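PDB 1ZBP: hypothetical protein VPA1032, which is of unknown function but belongs to the ImpE family, some relatives of which are linked to type VI secretion. Local coordinates for residues A77-A80 with R81-A85; L100-S103 with L104-N108. All coordinates share one frame; numbering follows the deposited sequence.

From the N terminus, several helices come before helix 65-84, which carries interaction 1 on its last turns. Both segments, 77-80 and 81-85, are consecutive, so the contact closes no loop beyond a helical turn. The chain then leaves the helix, runs through strand 91-92 and enters helix 98-113, where interaction 2 joins 100-103 to 104-108 in the same local way. The two contacts lie in series and neither nest nor cross. The centres of interactions 1 and 2 are about 15 Å apart. They meet where F84 packs on V105 and N108, which ties the end of helix 65-84 to helix 98-113. Interaction 1 also faces strands 155-159 and 165-169, and interaction 2 faces helix 116-129.

Interaction 1: residues A77-A80 with R81-A85; sequences AAQA and RKDFA
F84 N donates to A80 O at 2.7 Å, the shortest of four backbone bonds that span this turn. D83 N reaches Q79 O at 2.9 Å. R81 N bonds A77 O, and K82 N bonds A78 O. The side chains of Q79 and D83 add a weaker link. Q79 CG stands anti to the backbone N (chi1 180°), and the bend at chi2 turns the amide toward D83. Its NE2 makes weak hydrogen bonds to both carboxylate oxygens of D83, 3.3 Å to OD2 and 3.4 Å to OD1. The bond to OD2 is the straighter one, and the two planes are 34° apart. D83 OD2 also sits 3.0 Å from Q79 O, an acceptor facing an acceptor. Side-chain contacts within the turn are few outside this pair. K82 CE passes 3.9 Å from Q79 NE2, and F84 CB rests near A80 O. R81 instead extends away from the turn, with NE in a salt bridge to E157 and NH2 bonded to T209 O. A78, Q79 and K82 touch F47, while F84 lies on L167. F159 covers A77, A78 and R81, and Y165 covers A80 and R81. These are the last turns of helix 65-84, and A85 leaves helical geometry. The Q79 amide probably offsets part of the D83 charge, Q79 O works against it, and with side-chain bonds this long the backbone carries the turn.

Interaction 2: residues L100-S103 with L104-N108; sequences LTKS and LVSFN
F107 meets S103 through its CB, which lies 3.4 Å from S103 O, and not through its ring. With CG anti to the backbone N (chi1 177°), the phenyl group is carried away from 100-103, and no side chain of that segment covers either face. Its neighbours are A123, R151 and V234. The flat amide of N108 also takes no part in the turn and packs by F84. L100 and L104 make the apolar contact of the turn. L104 CD2 touches L100 CD1 at 3.7 Å and lies 3.8 Å from L100 CG, so one methyl rests against the branched end of the other leucine. The same CD2 comes 3.1 Å from L100 O. Helix 98-113 forms an antiparallel helical hairpin with helix 116-129: L100 and S103 touch I126, S106 touches L122 and F107 touches A123. T101 and L104 lie instead on K92 of strand 91-92. Regular backbone bonds run through the turn. L104 N donates to L100 O at 2.9 Å, V105 N to T101 O at 3.2 Å and F107 N to S103 O at 2.9 Å. S106 N also bonds K102 O, but that oxygen is placed with less certainty. A weak bond from S106 OG to the same oxygen is therefore doubtful. The bent chain of K102 leaves NZ 4.2 Å from S106 OG. S103 OG makes a weak hydrogen bond back to E99 O.

Interaction 1: residues A77-A80 with R81-A85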
# COMPACT_ATOMS: atom_id res chain seq x y z
N ALA A 77 5.57 -9.28 -0.45
CA ALA A 77 4.54 -8.67 0.39
C ALA A 77 3.40 -8.13 -0.47
O ALA A 77 2.23 -8.35 -0.17
CB ALA A 77 5.15 -7.54 1.23
N ALA A 78 3.75 -7.44 -1.56
CA ALA A 78 2.75 -6.86 -2.46
C ALA A 78 1.95 -7.95 -3.15
O ALA A 78 0.81 -7.74 -3.58
CB ALA A 78 3.42 -5.99 -3.50
N GLN A 79 2.55 -9.14 -3.26
CA GLN A 79 1.83 -10.23 -3.89
C GLN A 79 0.83 -10.77 -2.88
O GLN A 79 -0.32 -11.05 -3.22
CB GLN A 79 2.78 -11.33 -4.33
CG GLN A 79 2.04 -12.49 -4.98
CD GLN A 79 1.41 -12.11 -6.31
OE1 GLN A 79 2.10 -11.69 -7.24
NE2 GLN A 79 0.09 -12.26 -6.40
N ALA A 80 1.26 -10.89 -1.63
CA ALA A 80 0.35 -11.41 -0.60
C ALA A 80 -0.86 -10.47 -0.44
O ALA A 80 -1.97 -10.92 -0.14
CB ALA A 80 1.09 -11.56 0.75
N ARG A 81 -0.64 -9.17 -0.65
CA ARG A 81 -1.72 -8.19 -0.54
C ARG A 81 -2.68 -8.31 -1.71
O ARG A 81 -3.89 -8.23 -1.54
CB ARG A 81 -1.13 -6.77 -0.49
CG ARG A 81 -2.12 -5.63 -0.71
CD ARG A 81 -1.36 -4.33 -0.56
NE ARG A 81 -2.18 -3.13 -0.67
CZ ARG A 81 -2.17 -2.32 -1.72
NH1 ARG A 81 -1.39 -2.58 -2.76
NH2 ARG A 81 -2.90 -1.20 -1.70
N LYS A 82 -2.14 -8.49 -2.91
CA LYS A 82 -3.02 -8.63 -4.06
C LYS A 82 -3.84 -9.89 -3.87
O LYS A 82 -4.99 -9.97 -4.29
CB LYS A 82 -2.22 -8.71 -5.36
CG LYS A 82 -3.07 -8.54 -6.60
CD LYS A 82 -2.23 -8.38 -7.86
CE LYS A 82 -1.92 -9.71 -8.51
NZ LYS A 82 -1.18 -9.51 -9.79
N ASP A 83 -3.25 -10.89 -3.21
CA ASP A 83 -3.98 -12.12 -2.97
C ASP A 83 -4.97 -11.97 -1.82
O ASP A 83 -6.07 -12.51 -1.87
CB ASP A 83 -3.02 -13.28 -2.71
CG ASP A 83 -2.19 -13.63 -3.93
OD1 ASP A 83 -2.75 -13.57 -5.05
OD2 ASP A 83 -1.00 -13.97 -3.78
N PHE A 84 -4.57 -11.24 -0.79
CA PHE A 84 -5.46 -11.04 0.34
C PHE A 84 -6.79 -10.44 -0.11
O PHE A 84 -7.81 -10.58 0.57
CB PHE A 84 -4.80 -10.14 1.38
CG PHE A 84 -5.71 -9.75 2.50
CD1 PHE A 84 -6.40 -8.55 2.46
CD2 PHE A 84 -5.93 -10.62 3.56
CE1 PHE A 84 -7.29 -8.21 3.46
CE2 PHE A 84 -6.82 -10.29 4.57
CZ PHE A 84 -7.50 -9.09 4.53
N ALA A 85 -6.80 -9.78 -1.26
CA ALA A 85 -8.02 -9.18 -1.78
C ALA A 85 -9.08 -10.26 -2.04
O ALA A 85 -10.14 -9.97 -2.60
CB ALA A 85 -7.71 -8.41 -3.08

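Interaction 2: residues L100-S103 with L104-N108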
# COMPACT_ATOMS: atom_id res chain seq x y z
N LEU A 100 -12.56 -10.43 14.32
CA LEU A 100 -12.52 -9.34 13.36
C LEU A 100 -11.69 -9.75 12.14
O LEU A 100 -12.00 -9.38 11.01
CB LEU A 100 -11.91 -8.10 14.02
CG LEU A 100 -11.86 -6.80 13.20
CD1 LEU A 100 -13.22 -6.51 12.58
CD2 LEU A 100 -11.42 -5.67 14.11
N THR A 101 -10.64 -10.53 12.38
CA THR A 101 -9.78 -11.00 11.31
C THR A 101 -10.63 -11.82 10.34
O THR A 101 -10.43 -11.76 9.12
CB THR A 101 -8.64 -11.86 11.86
OG1 THR A 101 -7.84 -11.07 12.74
CG2 THR A 101 -7.77 -12.39 10.73
N LYS A 102 -11.58 -12.57 10.88
CA LYS A 102 -12.47 -13.38 10.05
C LYS A 102 -13.33 -12.43 9.21
O LYS A 102 -13.47 -12.61 8.00
CB LYS A 102 -13.36 -14.28 10.92
CG LYS A 102 -13.02 -15.77 10.84
CD LYS A 102 -14.07 -16.65 11.52
CE LYS A 102 -15.47 -16.50 10.88
NZ LYS A 102 -15.54 -17.01 9.47
N SER A 103 -13.89 -11.42 9.86
CA SER A 103 -14.72 -10.46 9.15
C SER A 103 -13.98 -9.80 7.97
O SER A 103 -14.54 -9.66 6.89
CB SER A 103 -15.23 -9.38 10.12
OG SER A 103 -16.05 -9.94 11.13
N LEU A 104 -12.71 -9.42 8.18
CA LEU A 104 -11.92 -8.79 7.11
C LEU A 104 -11.70 -9.70 5.90
O LEU A 104 -11.81 -9.25 4.75
CB LEU A 104 -10.55 -8.33 7.65
CG LEU A 104 -10.43 -6.91 8.23
CD1 LEU A 104 -10.79 -5.87 7.17
CD2 LEU A 104 -11.33 -6.76 9.43
N VAL A 105 -11.38 -10.97 6.15
CA VAL A 105 -11.17 -11.93 5.07
C VAL A 105 -12.51 -12.27 4.38
O VAL A 105 -12.56 -12.37 3.16
CB VAL A 105 -10.50 -13.22 5.58
CG1 VAL A 105 -9.15 -12.90 6.22
CG2 VAL A 105 -11.39 -13.92 6.58
N SER A 106 -13.58 -12.42 5.16
CA SER A 106 -14.90 -12.73 4.61
C SER A 106 -15.41 -11.57 3.75
O SER A 106 -16.21 -11.78 2.82
CB SER A 106 -15.92 -13.03 5.72
OG SER A 106 -15.70 -14.30 6.33
N PHE A 107 -14.96 -10.35 4.07
CA PHE A 107 -15.34 -9.15 3.33
C PHE A 107 -14.85 -9.31 1.89
O PHE A 107 -15.61 -9.10 0.94
CB PHE A 107 -14.72 -7.89 3.97
CG PHE A 107 -15.00 -6.60 3.22
CD1 PHE A 107 -14.35 -6.30 2.03
CD2 PHE A 107 -15.93 -5.69 3.72
CE1 PHE A 107 -14.62 -5.11 1.33
CE2 PHE A 107 -16.20 -4.50 3.03
CZ PHE A 107 -15.54 -4.21 1.84
N ASN A 108 -13.59 -9.70 1.72
CA ASN A 108 -13.04 -9.89 0.38
C ASN A 108 -13.62 -11.13 -0.29
O ASN A 108 -13.88 -11.13 -1.49
CB ASN A 108 -11.51 -10.00 0.42
CG ASN A 108 -10.86 -8.66 0.70
OD1 ASN A 108 -11.02 -7.70 -0.06
ND2 ASN A 108 -10.10 -8.59 1.79